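Local coordinates for protein subtilisin-like serine protease (Fervidobacterium pennivorans, PDB 1R6V) that degrades keratin into peptides as a subtilisin-like serine protease, allowing the bacterium to grow on native feathers, at residues G503-W508 with Y524-R529; F554-Q559 with T626-D631; V560-N565 with Q594-S599. The protein carries 1 engineered substitution. One frame throughout, in Å; residues are numbered along the deposited sequence.

Contact 1: residues G503-W508 with Y524-R529; sequences GGPDHW and YAIALR
Trp508 lies with one face of its indole over Ala525, whose CB sits 3.5 Å above the ring plane and is offset toward the rim. The approach is a CH-pi contact, with Ala525 CB 3.8 Å from the centroid of the five-membered ring. At the far end of the same indole, Trp508 CH2 meets Tyr524 CB at 3.5 Å, the two side chains crossing at about a right angle. The phenol leads away from this contact, and its OH bonds to Asp79 and Lys75 in the propeptide. Trp508 CG, set between the backbone N and the carbonyl carbon (chi1 60°), is thereby turned to the side of Ala525. Both segments belong to the Ig-like beta-sandwich domain: strand 496-505 leads into the first, and a loop from the long excursion before strand 535-543 folds back against it. His507 has its imidazole face under the backbone carbon of Arg529. Its ND1 points in the ring plane to Pro505 O in a weak bond of 3.4 Å, while its CA makes a CA-H...O contact with Ala527 O. Pro505 CB packs on Ile526 CG2 at 3.7 Å, these side chains also crossing at about a right angle, and on the methyl of Ala527. A water joins the backbones, donating to Asp506 O at a short 2.5 Å and accepting from Ile526 N at 3.0 Å.

Contact 2: residues F554-Q559 with T626-D631; sequences FNSTLQ and TLNGED
Leu558 and Leu627 face each other as a non-hydrogen-bonded pair where two antiparallel strands of the second beta-sandwich domain meet, beside the type I' turn from Leu627 to Glu630 that joins strands 619-627 and 630-638 in a beta hairpin. Their side chains cross obliquely, and Leu558 CD1 meets Leu627 CD1 at 3.9 Å on the side covered by Ile668 of strand 666-669. The next pair, Gln559 and Thr626, is hydrogen-bonded in both directions, and its side chains lie on the other side of the sheet, where Thr626 OG1 donates to Asp631 OD1 at 2.8 Å across the hairpin.

Past Leu627 the pairing is continued by a side chain. Asn628 has CG beside its backbone N, anti to the carbonyl carbon (chi1 -63°), and its OD1 accepts from Thr557 N at 3.0 Å. That bond is fairly straight, with the donor tilted 32° from the carboxamide plane. In return, Asn628 N donates to Thr557 O at 2.9 Å. The other branch, ND2, bonds to Ala531 O, so the carboxamide is gripped at both ends. A leucine in place of Asn628 would probably leave the Thr557 amide and Ala531 O without these partners and weaken the hold of the turn on residues 554-559. A water donates to Asn628 OD1 at 2.9 Å, and OD1 also lies 3.2 Å from Ser556 CB.

Contact 3: residues V560-N565 with Q594-S599; sequences VKFSTN and QTYDLS
An outer strand of the four-stranded sheet in the second beta-sandwich domain, 595-597, pairs here antiparallel with strand 558-562, the two short axes 4.7 Å apart at an angle of 158°. Val560 and Tyr596 form a hydrogen-bonded pair: Val560 N reaches Tyr596 O at 2.9 Å in the carbonyl plane, and Tyr596 N returns a nearly straight bond of 2.7 Å to Val560 O. Val560 CG1 lies against Tyr596 CB at 3.6 Å. Tyr596 CG stands beside its own backbone N (chi1 -60°), and the edge of the phenol ring runs past Val560 O, 3.4 Å from Tyr596 CD1. Farther out, Tyr596 CE1 approaches the edge of the Phe562 ring, 4.1 Å from Phe562 CD1, the side chains crossing at about a right angle. Phe574 of the opposing sheet meets both rings, and the Tyr596 hydroxyl bonds to Ala589 O. On the other side of the sheet, Lys561 is extended, its CD passing Thr595 OG1 at 3.7 Å; a water accepts from Lys561 NZ and also bonds to Thr595 OG1. At the end of the strand, Asp597 OD1 accepts from Ser599 N, an Asx turn, and also from Ser599 OG. Aromatic and aliphatic groups on the side facing Phe574, with lysine and threonine on the other, are the mark of one layer of a beta sandwich.

How the contacts relate
From the N terminus, contact 1 comes first: it closes the loop that leaves strand 496-505 and returns before strand 535-543 in the Ig-like domain. The chain then enters the second sandwich domain, where contact 2 joins residues 554-559 to the hairpin turn at 626-631, enclosing the strands from 573-577 to 604-610 and most of 619-627. Contact 3 is nested inside this larger loop. Contacts 2 and 3 share strand 558-562, which has 619-627 on one flank and 595-597 on the other; Leu558 and the 597-599 end of contact 3 touch directly. Contacts 1 and 2 touch, probably near the junction of the two sandwich domains, where Phe554 CE2 packs 3.5 Å from Gly504 CA, whereas contacts 1 and 3 do not touch.

Contact 1: residues G503-W508 with Y524-R529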
# COMPACT_ATOMS: atom_id res chain seq x y z
N GLY A 503 -6.26 -15.19 6.08
CA GLY A 503 -5.49 -16.28 5.50
C GLY A 503 -4.03 -16.34 5.92
O GLY A 503 -3.32 -15.34 5.78
N GLY A 504 -3.62 -17.52 6.38
CA GLY A 504 -2.29 -17.85 6.89
C GLY A 504 -1.12 -17.10 6.33
O GLY A 504 -1.30 -16.39 5.34
N PRO A 505 0.10 -17.25 6.90
CA PRO A 505 1.19 -16.47 6.31
C PRO A 505 1.26 -16.68 4.81
O PRO A 505 0.96 -17.76 4.32
CB PRO A 505 2.44 -16.99 7.03
CG PRO A 505 1.90 -17.48 8.36
CD PRO A 505 0.60 -18.15 7.95
N ASP A 506 1.68 -15.62 4.15
CA ASP A 506 1.79 -15.64 2.71
C ASP A 506 3.01 -16.43 2.27
O ASP A 506 4.14 -16.04 2.56
CB ASP A 506 1.88 -14.20 2.20
CG ASP A 506 1.89 -14.11 0.69
OD1 ASP A 506 1.60 -15.12 0.01
OD2 ASP A 506 2.18 -13.01 0.18
N HIS A 507 2.77 -17.59 1.50
CA HIS A 507 3.89 -18.41 1.05
C HIS A 507 4.21 -18.05 -0.40
O HIS A 507 3.98 -18.85 -1.31
CB HIS A 507 3.53 -19.90 1.15
CG HIS A 507 2.09 -20.19 0.84
ND1 HIS A 507 1.06 -19.82 1.67
CD2 HIS A 507 1.52 -20.81 -0.22
CE1 HIS A 507 -0.09 -20.21 1.14
NE2 HIS A 507 0.16 -20.80 -0.01
N TRP A 508 4.74 -16.85 -0.61
CA TRP A 508 5.08 -16.37 -1.95
C TRP A 508 6.44 -16.82 -2.44
O TRP A 508 6.77 -16.66 -3.61
CB TRP A 508 5.04 -14.84 -2.01
CG TRP A 508 6.00 -14.17 -1.05
CD1 TRP A 508 5.77 -13.86 0.25
CD2 TRP A 508 7.35 -13.73 -1.34
NE1 TRP A 508 6.88 -13.26 0.80
CE2 TRP A 508 7.86 -13.17 -0.15
CE3 TRP A 508 8.16 -13.76 -2.48
CZ2 TRP A 508 9.16 -12.63 -0.06
CZ3 TRP A 508 9.46 -13.23 -2.39
CH2 TRP A 508 9.94 -12.67 -1.19
N TYR A 524 12.66 -16.34 2.05
CA TYR A 524 12.26 -14.93 2.23
C TYR A 524 10.87 -14.77 2.84
O TYR A 524 10.62 -13.83 3.60
CB TYR A 524 12.29 -14.21 0.88
CG TYR A 524 13.56 -14.43 0.10
CD1 TYR A 524 14.81 -14.25 0.69
CD2 TYR A 524 13.51 -14.83 -1.23
CE1 TYR A 524 15.98 -14.48 -0.04
CE2 TYR A 524 14.66 -15.05 -1.97
CZ TYR A 524 15.90 -14.88 -1.37
OH TYR A 524 17.04 -15.13 -2.10
N ALA A 525 9.96 -15.67 2.47
CA ALA A 525 8.59 -15.61 2.99
C ALA A 525 8.54 -16.08 4.43
O ALA A 525 9.47 -16.69 4.94
CB ALA A 525 7.67 -16.47 2.12
N ILE A 526 7.44 -15.78 5.11
CA ILE A 526 7.29 -16.19 6.49
C ILE A 526 7.12 -17.70 6.55
O ILE A 526 7.71 -18.37 7.40
CB ILE A 526 6.06 -15.55 7.12
CG1 ILE A 526 6.28 -14.04 7.26
CG2 ILE A 526 5.77 -16.20 8.46
CD1 ILE A 526 7.46 -13.67 8.16
N ALA A 527 6.29 -18.22 5.64
CA ALA A 527 6.02 -19.65 5.56
C ALA A 527 6.56 -20.15 4.23
O ALA A 527 6.49 -19.45 3.22
CB ALA A 527 4.51 -19.89 5.63
N LEU A 528 7.09 -21.36 4.24
CA LEU A 528 7.67 -21.94 3.03
C LEU A 528 6.75 -22.89 2.30
O LEU A 528 7.03 -23.28 1.17
CB LEU A 528 8.97 -22.67 3.40
CG LEU A 528 10.03 -21.81 4.10
CD1 LEU A 528 11.23 -22.67 4.52
CD2 LEU A 528 10.48 -20.71 3.16
N ARG A 529 5.64 -23.27 2.95
CA ARG A 529 4.71 -24.24 2.36
C ARG A 529 3.24 -23.89 2.49
O ARG A 529 2.81 -23.37 3.52
CB ARG A 529 4.92 -25.60 3.02
CG ARG A 529 6.37 -26.03 3.08
CD ARG A 529 6.52 -27.34 3.84
NE ARG A 529 7.93 -27.61 4.09
CZ ARG A 529 8.67 -26.96 4.98
NH1 ARG A 529 8.14 -25.99 5.71
NH2 ARG A 529 9.96 -27.25 5.11
O HOH W 1 5.09 -14.33 4.04
O HOH W 2 5.47 -21.78 -1.46

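Contact 2: residues F554-Q559 with T626-D631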
# COMPACT_ATOMS: atom_id res chain seq x y z
N PHE A 554 -4.45 -18.39 15.55
CA PHE A 554 -4.15 -19.51 14.67
C PHE A 554 -3.68 -20.69 15.52
O PHE A 554 -3.20 -20.52 16.64
CB PHE A 554 -3.02 -19.12 13.69
CG PHE A 554 -3.50 -18.41 12.44
CD1 PHE A 554 -4.86 -18.23 12.19
CD2 PHE A 554 -2.59 -17.97 11.49
CE1 PHE A 554 -5.30 -17.62 11.02
CE2 PHE A 554 -3.02 -17.36 10.31
CZ PHE A 554 -4.39 -17.19 10.07
N ASN A 555 -3.85 -21.89 14.97
CA ASN A 555 -3.40 -23.12 15.62
C ASN A 555 -2.98 -24.07 14.50
O ASN A 555 -3.36 -23.89 13.35
CB ASN A 555 -4.49 -23.77 16.48
CG ASN A 555 -5.75 -24.11 15.70
OD1 ASN A 555 -5.71 -24.83 14.71
ND2 ASN A 555 -6.89 -23.60 16.15
N SER A 556 -2.19 -25.09 14.84
CA SER A 556 -1.73 -26.05 13.85
C SER A 556 -1.40 -27.39 14.51
O SER A 556 -1.36 -27.50 15.74
CB SER A 556 -0.47 -25.52 13.16
OG SER A 556 0.52 -25.19 14.13
N THR A 557 -1.17 -28.39 13.67
CA THR A 557 -0.79 -29.71 14.15
C THR A 557 0.47 -30.10 13.40
O THR A 557 0.62 -29.79 12.21
CB THR A 557 -1.89 -30.77 13.89
OG1 THR A 557 -2.23 -30.79 12.50
CG2 THR A 557 -3.13 -30.45 14.71
N LEU A 558 1.37 -30.78 14.09
CA LEU A 558 2.62 -31.21 13.48
C LEU A 558 3.10 -32.48 14.13
O LEU A 558 3.28 -32.53 15.34
CB LEU A 558 3.70 -30.14 13.64
CG LEU A 558 5.10 -30.50 13.12
CD1 LEU A 558 5.04 -30.73 11.62
CD2 LEU A 558 6.08 -29.38 13.45
N GLN A 559 3.30 -33.51 13.32
CA GLN A 559 3.80 -34.78 13.83
C GLN A 559 4.98 -35.20 12.95
O GLN A 559 5.01 -34.88 11.77
CB GLN A 559 2.72 -35.86 13.78
CG GLN A 559 1.52 -35.60 14.71
CD GLN A 559 0.48 -36.71 14.64
OE1 GLN A 559 0.04 -37.10 13.55
NE2 GLN A 559 0.07 -37.22 15.80
N THR A 626 3.81 -34.84 9.23
CA THR A 626 2.39 -34.67 8.96
C THR A 626 2.12 -33.27 9.50
O THR A 626 2.12 -33.03 10.70
CB THR A 626 1.52 -35.70 9.70
OG1 THR A 626 1.92 -37.03 9.31
CG2 THR A 626 0.05 -35.51 9.33
N LEU A 627 1.89 -32.34 8.57
CA LEU A 627 1.67 -30.94 8.91
C LEU A 627 0.25 -30.53 8.59
O LEU A 627 -0.13 -30.47 7.42
CB LEU A 627 2.65 -30.10 8.11
CG LEU A 627 2.59 -28.58 8.25
CD1 LEU A 627 2.82 -28.16 9.72
CD2 LEU A 627 3.66 -28.00 7.34
N ASN A 628 -0.53 -30.22 9.61
CA ASN A 628 -1.92 -29.84 9.41
C ASN A 628 -2.65 -30.88 8.56
O ASN A 628 -3.48 -30.56 7.70
CB ASN A 628 -1.99 -28.44 8.77
CG ASN A 628 -1.42 -27.38 9.69
OD1 ASN A 628 -1.72 -27.37 10.88
ND2 ASN A 628 -0.59 -26.50 9.15
N GLY A 629 -2.31 -32.15 8.80
CA GLY A 629 -2.94 -33.26 8.09
C GLY A 629 -2.29 -33.72 6.81
O GLY A 629 -2.63 -34.78 6.27
N GLU A 630 -1.33 -32.95 6.30
CA GLU A 630 -0.68 -33.31 5.06
C GLU A 630 0.63 -34.06 5.30
O GLU A 630 1.46 -33.61 6.08
CB GLU A 630 -0.42 -32.06 4.25
CG GLU A 630 0.10 -32.32 2.87
CD GLU A 630 0.26 -31.05 2.07
OE1 GLU A 630 -0.73 -30.30 1.96
OE2 GLU A 630 1.37 -30.82 1.55
N ASP A 631 0.80 -35.20 4.64
CA ASP A 631 2.04 -35.95 4.79
C ASP A 631 3.09 -35.40 3.85
O ASP A 631 2.85 -35.22 2.66
CB ASP A 631 1.85 -37.44 4.50
CG ASP A 631 1.06 -38.16 5.58
OD1 ASP A 631 1.00 -37.67 6.73
OD2 ASP A 631 0.51 -39.23 5.26
O HOH W 3 -0.73 -32.91 11.43
O HOH W 4 -4.30 -28.42 11.77

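Contact 3: residues V560-N565 with Q594-S599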
# COMPACT_ATOMS: atom_id res chain seq x y z
N VAL A 560 5.95 -35.88 13.54
CA VAL A 560 7.08 -36.37 12.77
C VAL A 560 7.39 -37.81 13.17
O VAL A 560 7.38 -38.15 14.35
CB VAL A 560 8.36 -35.50 12.97
CG1 VAL A 560 8.78 -35.49 14.41
CG2 VAL A 560 9.47 -36.05 12.09
N LYS A 561 7.63 -38.65 12.17
CA LYS A 561 7.95 -40.07 12.40
C LYS A 561 9.11 -40.47 11.47
O LYS A 561 9.06 -40.18 10.28
CB LYS A 561 6.72 -40.93 12.10
CG LYS A 561 6.95 -42.44 12.14
CD LYS A 561 5.65 -43.19 11.85
CE LYS A 561 5.87 -44.71 11.77
NZ LYS A 561 4.58 -45.43 11.58
N PHE A 562 10.14 -41.12 12.01
CA PHE A 562 11.26 -41.55 11.18
C PHE A 562 11.22 -43.06 11.05
O PHE A 562 10.90 -43.76 12.00
CB PHE A 562 12.59 -41.13 11.79
CG PHE A 562 12.69 -39.67 12.07
CD1 PHE A 562 12.31 -39.17 13.30
CD2 PHE A 562 13.16 -38.80 11.10
CE1 PHE A 562 12.38 -37.80 13.58
CE2 PHE A 562 13.24 -37.43 11.35
CZ PHE A 562 12.85 -36.93 12.60
N SER A 563 11.58 -43.55 9.87
CA SER A 563 11.55 -44.98 9.56
C SER A 563 12.91 -45.69 9.50
O SER A 563 12.97 -46.92 9.46
CB SER A 563 10.87 -45.16 8.21
OG SER A 563 11.59 -44.44 7.22
N THR A 564 13.98 -44.91 9.49
CA THR A 564 15.33 -45.46 9.39
C THR A 564 15.83 -46.15 10.66
O THR A 564 15.56 -45.70 11.76
CB THR A 564 16.33 -44.34 9.01
OG1 THR A 564 15.84 -43.62 7.87
CG2 THR A 564 17.70 -44.94 8.67
N ASN A 565 16.56 -47.26 10.49
CA ASN A 565 17.11 -47.96 11.63
C ASN A 565 18.46 -47.32 11.98
O ASN A 565 19.38 -47.34 11.17
CB ASN A 565 17.30 -49.45 11.29
CG ASN A 565 18.16 -50.17 12.31
OD1 ASN A 565 18.11 -49.87 13.50
ND2 ASN A 565 18.95 -51.13 11.84
N GLN A 594 8.40 -44.25 15.61
CA GLN A 594 7.70 -43.60 16.71
C GLN A 594 7.24 -42.23 16.21
O GLN A 594 8.00 -41.50 15.58
CB GLN A 594 8.65 -43.42 17.90
CG GLN A 594 8.01 -42.70 19.07
CD GLN A 594 8.85 -42.79 20.33
OE1 GLN A 594 9.29 -41.77 20.87
NE2 GLN A 594 9.07 -44.01 20.81
N THR A 595 5.97 -41.89 16.46
CA THR A 595 5.43 -40.60 16.03
C THR A 595 5.60 -39.56 17.13
O THR A 595 5.06 -39.72 18.22
CB THR A 595 3.92 -40.69 15.69
OG1 THR A 595 3.72 -41.58 14.58
CG2 THR A 595 3.38 -39.32 15.32
N TYR A 596 6.37 -38.51 16.84
CA TYR A 596 6.56 -37.43 17.82
C TYR A 596 5.53 -36.36 17.50
O TYR A 596 5.43 -35.91 16.36
CB TYR A 596 7.96 -36.82 17.70
CG TYR A 596 9.09 -37.80 17.92
CD1 TYR A 596 9.66 -38.49 16.86
CD2 TYR A 596 9.58 -38.04 19.20
CE1 TYR A 596 10.70 -39.40 17.07
CE2 TYR A 596 10.61 -38.95 19.43
CZ TYR A 596 11.16 -39.62 18.35
OH TYR A 596 12.17 -40.54 18.57
N ASP A 597 4.76 -35.96 18.50
CA ASP A 597 3.73 -34.94 18.30
C ASP A 597 4.26 -33.60 18.78
O ASP A 597 4.51 -33.40 19.97
CB ASP A 597 2.45 -35.32 19.06
CG ASP A 597 1.28 -34.39 18.77
OD1 ASP A 597 1.36 -33.59 17.81
OD2 ASP A 597 0.26 -34.46 19.49
N LEU A 598 4.45 -32.69 17.84
CA LEU A 598 4.98 -31.36 18.15
C LEU A 598 3.88 -30.30 18.04
O LEU A 598 4.18 -29.11 18.08
CB LEU A 598 6.10 -31.03 17.16
CG LEU A 598 7.27 -32.02 17.20
CD1 LEU A 598 8.29 -31.66 16.13
CD2 LEU A 598 7.92 -31.99 18.57
N SER A 599 2.64 -30.74 17.92
CA SER A 599 1.50 -29.83 17.78
C SER A 599 1.42 -28.71 18.80
O SER A 599 0.78 -27.69 18.55
CB SER A 599 0.19 -30.62 17.80
OG SER A 599 0.06 -31.43 16.64
O HOH W 5 3.53 -44.30 13.88
O HOH W 6 10.44 -41.82 14.80